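Local coordinates for GTPase-activating protein BEM3 (PDB 6FSF), which stimulates GTP hydrolysis by CDC42 and, less efficiently, RHO1, and binds phosphatidylinositol 3-phosphate, represented here by its tandem PX and PH domains, at residues K141-L147 against W159-I165; R204-L208 against R233-L237. All blocks are in the same frame, centred on the assembly; numbering follows the deposited sequence.

Contact 1 (K141-L147 against W159-I165); sequences KDGSLLL and WRVRYGI
Six backbone hydrogen bonds join strands 142-147 and 160-165 in antiparallel fashion. Gly-143 pairs with Gly-164 (Gly-164 N to Gly-143 O 3.1 Å; Gly-143 N to Gly-164 O weak, 3.4 Å), Leu-145 with Arg-162 (Leu-145 N to Arg-162 O 2.7 Å, Arg-162 N to Leu-145 O 2.8 Å) and Leu-147 with Arg-160 (Leu-147 N to Arg-160 O 2.9 Å, Arg-160 N to Leu-147 O 3.0 Å). Non-hydrogen-bonded pairs Ser-144/Tyr-163 and Leu-146/Val-161 fall between them; Asp-142/Ile-165 lies beyond the glycine pair. Tyr-163, chi1 t, sends OH to Asp-142 OD2 at 2.8 Å. The strand axes run at 144°, 4.6 Å apart at closest. Gly-143, at phi/psi 148/167, leaves no room for a CB beside the preceding carbonyl; at Gly-164 one would strike Leu-145 CD1. Leu-145, Leu-147 and Arg-162 share one face, Leu-147 CD2 lying 3.9 Å from Arg-162 CG. On the other, Leu-146 CD2 meets Val-161 CG2 at 3.9 Å. The Trp-159 ring presents its edge to Leu-146 O, CZ3 3.8 Å away, while its NE1 bonds Phe-201 O. In this first hairpin of the PH-domain sheet, backbone bonding sets the register, and leucines lie against arginine methylenes and valine.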
loop_
_atom_site.group_PDB
_atom_site.type_symbol
_atom_site.label_atom_id
_atom_site.label_comp_id
_atom_site.label_asym_id
_atom_site.label_seq_id
_atom_site.Cartn_x
_atom_site.Cartn_y
_atom_site.Cartn_z
ATOM N N LYS A 141 6.760 4.877 16.046
ATOM C CA LYS A 141 5.763 4.481 15.060
ATOM C C LYS A 141 6.023 5.227 13.761
ATOM O O LYS A 141 6.404 6.402 13.778
ATOM C CB LYS A 141 4.337 4.772 15.561
ATOM C CG LYS A 141 3.230 4.536 14.535
ATOM C CD LYS A 141 2.667 3.124 14.616
ATOM C CE LYS A 141 1.643 2.859 13.518
ATOM N NZ LYS A 141 2.264 2.310 12.278
ATOM N N ASP A 142 5.817 4.543 12.636
ATOM C CA ASP A 142 6.060 5.136 11.330
ATOM C C ASP A 142 5.079 4.555 10.320
ATOM O O ASP A 142 4.275 3.673 10.636
ATOM C CB ASP A 142 7.509 4.915 10.887
ATOM C CG ASP A 142 7.915 3.457 10.931
ATOM O OD1 ASP A 142 7.473 2.743 11.857
ATOM O OD2 ASP A 142 8.678 3.027 10.043
ATOM N N GLY A 143 5.155 5.058 9.100
ATOM C CA GLY A 143 4.289 4.604 8.030
ATOM C C GLY A 143 3.989 5.726 7.061
ATOM O O GLY A 143 4.242 6.901 7.322
ATOM N N SER A 144 3.439 5.336 5.916
ATOM C CA SER A 144 3.026 6.293 4.901
ATOM C C SER A 144 1.699 6.930 5.293
ATOM O O SER A 144 0.804 6.259 5.813
ATOM C CB SER A 144 2.897 5.610 3.540
ATOM O OG SER A 144 4.130 5.041 3.138
ATOM N N LEU A 145 1.578 8.234 5.044
ATOM C CA LEU A 145 0.389 8.981 5.426
ATOM C C LEU A 145 -0.036 9.888 4.281
ATOM O O LEU A 145 0.745 10.188 3.375
ATOM C CB LEU A 145 0.629 9.811 6.695
ATOM C CG LEU A 145 1.054 9.063 7.959
ATOM C CD1 LEU A 145 1.407 10.046 9.067
ATOM C CD2 LEU A 145 -0.036 8.109 8.413
ATOM N N LEU A 146 -1.291 10.326 4.337
ATOM C CA LEU A 146 -1.845 11.292 3.396
ATOM C C LEU A 146 -2.204 12.560 4.158
ATOM O O LEU A 146 -2.896 12.499 5.178
ATOM C CB LEU A 146 -3.073 10.729 2.675
ATOM C CG LEU A 146 -2.802 9.567 1.713
ATOM C CD1 LEU A 146 -4.092 9.056 1.092
ATOM C CD2 LEU A 146 -1.819 9.988 0.632
ATOM N N LEU A 147 -1.734 13.704 3.665
ATOM C CA LEU A 147 -1.818 14.969 4.382
ATOM C C LEU A 147 -2.594 16.001 3.578
ATOM O O LEU A 147 -2.385 16.147 2.369
ATOM C CB LEU A 147 -0.417 15.507 4.698
ATOM C CG LEU A 147 -0.335 16.866 5.396
ATOM C CD1 LEU A 147 -1.007 16.815 6.758
ATOM C CD2 LEU A 147 1.114 17.301 5.525
ATOM N N TRP A 159 -4.556 16.433 -1.345
ATOM C CA TRP A 159 -3.817 15.483 -0.529
ATOM C C TRP A 159 -2.418 15.275 -1.095
ATOM O O TRP A 159 -2.193 15.377 -2.304
ATOM C CB TRP A 159 -4.550 14.140 -0.444
ATOM C CG TRP A 159 -5.922 14.241 0.151
ATOM C CD1 TRP A 159 -7.097 14.406 -0.522
ATOM C CD2 TRP A 159 -6.260 14.191 1.542
ATOM N NE1 TRP A 159 -8.147 14.461 0.364
ATOM C CE2 TRP A 159 -7.659 14.332 1.638
ATOM C CE3 TRP A 159 -5.515 14.039 2.717
ATOM C CZ2 TRP A 159 -8.329 14.324 2.859
ATOM C CZ3 TRP A 159 -6.183 14.032 3.931
ATOM C CH2 TRP A 159 -7.576 14.175 3.992
ATOM N N ARG A 160 -1.476 14.982 -0.200
ATOM C CA ARG A 160 -0.087 14.750 -0.567
ATOM C C ARG A 160 0.476 13.622 0.288
ATOM O O ARG A 160 0.149 13.507 1.472
ATOM C CB ARG A 160 0.758 16.019 -0.397
ATOM C CG ARG A 160 0.590 16.691 0.963
ATOM C CD ARG A 160 1.463 17.931 1.099
ATOM N NE ARG A 160 1.113 18.973 0.140
ATOM C CZ ARG A 160 1.814 20.090 -0.029
ATOM N NH1 ARG A 160 1.430 20.992 -0.922
ATOM N NH2 ARG A 160 2.905 20.303 0.695
ATOM N N VAL A 161 1.324 12.797 -0.318
ATOM C CA VAL A 161 1.925 11.658 0.370
ATOM C C VAL A 161 3.018 12.155 1.306
ATOM O O VAL A 161 3.895 12.928 0.904
ATOM C CB VAL A 161 2.481 10.642 -0.643
ATOM C CG1 VAL A 161 3.105 9.459 0.077
ATOM C CG2 VAL A 161 1.382 10.188 -1.593
ATOM N N ARG A 162 2.970 11.707 2.558
ATOM C CA ARG A 162 3.985 12.025 3.548
ATOM C C ARG A 162 4.415 10.748 4.252
ATOM O O ARG A 162 3.647 9.790 4.356
ATOM C CB ARG A 162 3.473 13.034 4.587
ATOM C CG ARG A 162 3.326 14.449 4.064
ATOM C CD ARG A 162 4.685 15.059 3.772
ATOM N NE ARG A 162 4.804 15.483 2.382
ATOM C CZ ARG A 162 4.527 16.708 1.951
ATOM N NH1 ARG A 162 4.112 17.634 2.804
ATOM N NH2 ARG A 162 4.662 17.008 0.666
ATOM N N TYR A 163 5.653 10.740 4.731
ATOM C CA TYR A 163 6.158 9.660 5.569
ATOM C C TYR A 163 6.318 10.196 6.985
ATOM O O TYR A 163 7.079 11.142 7.209
ATOM C CB TYR A 163 7.481 9.111 5.038
ATOM C CG TYR A 163 8.064 8.029 5.912
ATOM C CD1 TYR A 163 9.342 8.149 6.435
ATOM C CD2 TYR A 163 7.325 6.896 6.230
ATOM C CE1 TYR A 163 9.878 7.163 7.239
ATOM C CE2 TYR A 163 7.852 5.904 7.037
ATOM C CZ TYR A 163 9.128 6.043 7.539
ATOM O OH TYR A 163 9.664 5.062 8.343
ATOM N N GLY A 164 5.593 9.602 7.926
ATOM C CA GLY A 164 5.563 10.078 9.300
ATOM C C GLY A 164 6.473 9.267 10.203
ATOM O O GLY A 164 6.517 8.039 10.123
ATOM N N ILE A 165 7.203 9.972 11.066
ATOM C CA ILE A 165 8.043 9.362 12.092
ATOM C C ILE A 165 7.668 9.979 13.431
ATOM O O ILE A 165 7.743 11.202 13.596
ATOM C CB ILE A 165 9.544 9.559 11.816
ATOM C CG1 ILE A 165 9.960 8.822 10.547
ATOM C CG2 ILE A 165 10.368 9.060 12.997
ATOM C CD1 ILE A 165 10.111 7.321 10.728
#

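Contact 2 (R204-L208 against R233-L237); sequences RNGFL and RELWL
Arg-233 lays its guanidinium over Asn-205, one face turned to Asn-205 CA, with its CD 3.4 Å from Asn-205 C. Reaching from the helix 233-237 with chi1 and chi2 t and chi3 p, it donates NH1 to Gly-206 O at 2.9 Å, the acceptor lying near the guanidinium plane; NH1 also bonds Ile-193 O on the adjoining strand. Asn-205 has left-handed backbone angles (54/38) just before the extended strand 206-208, and its CA is 5.9 Å from that of Arg-233. The strand and helix axes run at 29°, 9.9 Å apart at closest, so side chains fill the gap. Phe-207, chi1 p, points toward the helix: Leu-237 CD2 sits over one face of its ring, 4.0 Å from Phe-207 CD1, while Arg-233 CG approaches the ring edge, 3.9 Å from CD1. Phe-207 CZ lies 4.5 Å from Trp-236 CB. Leu-237 and Arg-233 are one helical turn apart, joined by Leu-237 N to Arg-233 O at 3.0 Å. Here the C-terminal helix of the PH fold packs on its sheet, while Asn-205 ND2 binds Asp-94 in helix 90-107. Arginine does double duty, its methylenes lying against aromatic carbon and its charged end taking up strand carbonyls.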
loop_
_atom_site.group_PDB
_atom_site.type_symbol
_atom_site.label_atom_id
_atom_site.label_comp_id
_atom_site.label_asym_id
_atom_site.label_seq_id
_atom_site.Cartn_x
_atom_site.Cartn_y
_atom_site.Cartn_z
ATOM N N ARG A 204 -10.904 9.476 4.657
ATOM C CA ARG A 204 -11.160 8.118 5.106
ATOM C C ARG A 204 -9.991 7.671 5.968
ATOM O O ARG A 204 -8.837 7.981 5.661
ATOM C CB ARG A 204 -11.363 7.165 3.926
ATOM C CG ARG A 204 -11.826 5.783 4.323
ATOM C CD ARG A 204 -12.415 5.048 3.137
ATOM N NE ARG A 204 -13.031 3.789 3.538
ATOM C CZ ARG A 204 -14.192 3.701 4.179
ATOM N NH1 ARG A 204 -14.858 4.803 4.499
ATOM N NH2 ARG A 204 -14.683 2.513 4.503
ATOM N N ASN A 205 -10.300 6.942 7.042
ATOM C CA ASN A 205 -9.300 6.533 8.029
ATOM C C ASN A 205 -8.527 7.744 8.541
ATOM O O ASN A 205 -7.318 7.687 8.767
ATOM C CB ASN A 205 -8.342 5.491 7.445
ATOM C CG ASN A 205 -9.064 4.315 6.825
ATOM O OD1 ASN A 205 -10.089 3.859 7.333
ATOM N ND2 ASN A 205 -8.533 3.817 5.717
ATOM N N GLY A 206 -9.235 8.857 8.718
ATOM C CA GLY A 206 -8.575 10.117 8.985
ATOM C C GLY A 206 -8.753 10.665 10.385
ATOM O O GLY A 206 -9.665 10.267 11.118
ATOM N N PHE A 207 -7.870 11.587 10.759
ATOM C CA PHE A 207 -7.939 12.270 12.041
ATOM C C PHE A 207 -7.330 13.656 11.884
ATOM O O PHE A 207 -6.604 13.932 10.926
ATOM C CB PHE A 207 -7.228 11.478 13.145
ATOM C CG PHE A 207 -5.883 10.944 12.742
ATOM C CD1 PHE A 207 -5.748 9.640 12.292
ATOM C CD2 PHE A 207 -4.754 11.742 12.816
ATOM C CE1 PHE A 207 -4.513 9.144 11.922
ATOM C CE2 PHE A 207 -3.516 11.252 12.448
ATOM C CZ PHE A 207 -3.395 9.952 12.000
ATOM N N LEU A 208 -7.637 14.530 12.839
ATOM C CA LEU A 208 -7.204 15.921 12.807
ATOM C C LEU A 208 -6.280 16.202 13.980
ATOM O O LEU A 208 -6.606 15.875 15.126
ATOM C CB LEU A 208 -8.406 16.871 12.847
ATOM C CG LEU A 208 -8.093 18.349 13.091
ATOM C CD1 LEU A 208 -7.176 18.884 12.002
ATOM C CD2 LEU A 208 -9.371 19.170 13.175
ATOM N N ARG A 233 -5.034 3.409 11.257
ATOM C CA ARG A 233 -5.508 4.517 12.079
ATOM C C ARG A 233 -5.573 4.118 13.546
ATOM O O ARG A 233 -5.202 4.904 14.424
ATOM C CB ARG A 233 -6.874 5.008 11.595
ATOM C CG ARG A 233 -7.456 6.112 12.475
ATOM C CD ARG A 233 -8.614 6.845 11.818
ATOM N NE ARG A 233 -9.800 6.005 11.678
ATOM C CZ ARG A 233 -10.994 6.459 11.310
ATOM N NH1 ARG A 233 -11.164 7.748 11.047
ATOM N NH2 ARG A 233 -12.019 5.625 11.208
ATOM N N GLU A 234 -6.035 2.896 13.830
ATOM C CA GLU A 234 -6.022 2.400 15.204
ATOM C C GLU A 234 -4.606 2.387 15.765
ATOM O O GLU A 234 -4.364 2.857 16.883
ATOM C CB GLU A 234 -6.629 0.997 15.268
ATOM C CG GLU A 234 -8.139 0.936 15.125
ATOM C CD GLU A 234 -8.678 -0.468 15.328
ATOM O OE1 GLU A 234 -8.198 -1.165 16.248
ATOM O OE2 GLU A 234 -9.575 -0.882 14.562
ATOM N N LEU A 235 -3.653 1.853 14.997
ATOM C CA LEU A 235 -2.281 1.751 15.483
ATOM C C LEU A 235 -1.670 3.129 15.711
ATOM O O LEU A 235 -0.931 3.334 16.682
ATOM C CB LEU A 235 -1.431 0.945 14.500
ATOM C CG LEU A 235 -1.835 -0.510 14.242
ATOM C CD1 LEU A 235 -0.750 -1.236 13.456
ATOM C CD2 LEU A 235 -2.132 -1.230 15.550
ATOM N N TRP A 236 -1.970 4.086 14.831
ATOM C CA TRP A 236 -1.380 5.415 14.961
ATOM C C TRP A 236 -1.934 6.157 16.170
ATOM O O TRP A 236 -1.189 6.850 16.873
ATOM C CB TRP A 236 -1.609 6.222 13.683
ATOM C CG TRP A 236 -0.465 6.146 12.721
ATOM C CD1 TRP A 236 -0.374 5.360 11.608
ATOM C CD2 TRP A 236 0.762 6.882 12.792
ATOM N NE1 TRP A 236 0.830 5.565 10.981
ATOM C CE2 TRP A 236 1.546 6.495 11.688
ATOM C CE3 TRP A 236 1.270 7.833 13.682
ATOM C CZ2 TRP A 236 2.812 7.026 11.449
ATOM C CZ3 TRP A 236 2.526 8.358 13.444
ATOM C CH2 TRP A 236 3.283 7.954 12.337
ATOM N N LEU A 237 -3.238 6.026 16.428
ATOM C CA LEU A 237 -3.830 6.704 17.576
ATOM C C LEU A 237 -3.256 6.179 18.886
ATOM O O LEU A 237 -3.050 6.946 19.833
ATOM C CB LEU A 237 -5.352 6.549 17.558
ATOM C CG LEU A 237 -6.097 7.177 16.375
ATOM C CD1 LEU A 237 -7.600 7.113 16.582
ATOM C CD2 LEU A 237 -5.640 8.609 16.135
#

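After the PX part of the chain, 141-147 enters the PH sheet and turns back into 159-165, so contact 1 closes a short hairpin loop, partly unmodelled. The chain then runs through strands 170-174, 179-184 and 188-193 before reaching 204-208; strand 221-226 follows, and helix 230-240 brings 233-237 onto the sheet to close contact 2. The two loops lie in series, neither nested nor crossed. Strand 221-226 separates 142-148 from 206-211 in the sheet, and the contact centres are about 11 Å apart. Trp-236 joins them: Asp-142 C lies 3.5 Å from Trp-236 CZ2, and Lys-141 makes a cation-pi contact with the indole, linking the hairpin's start to the C-terminal helix.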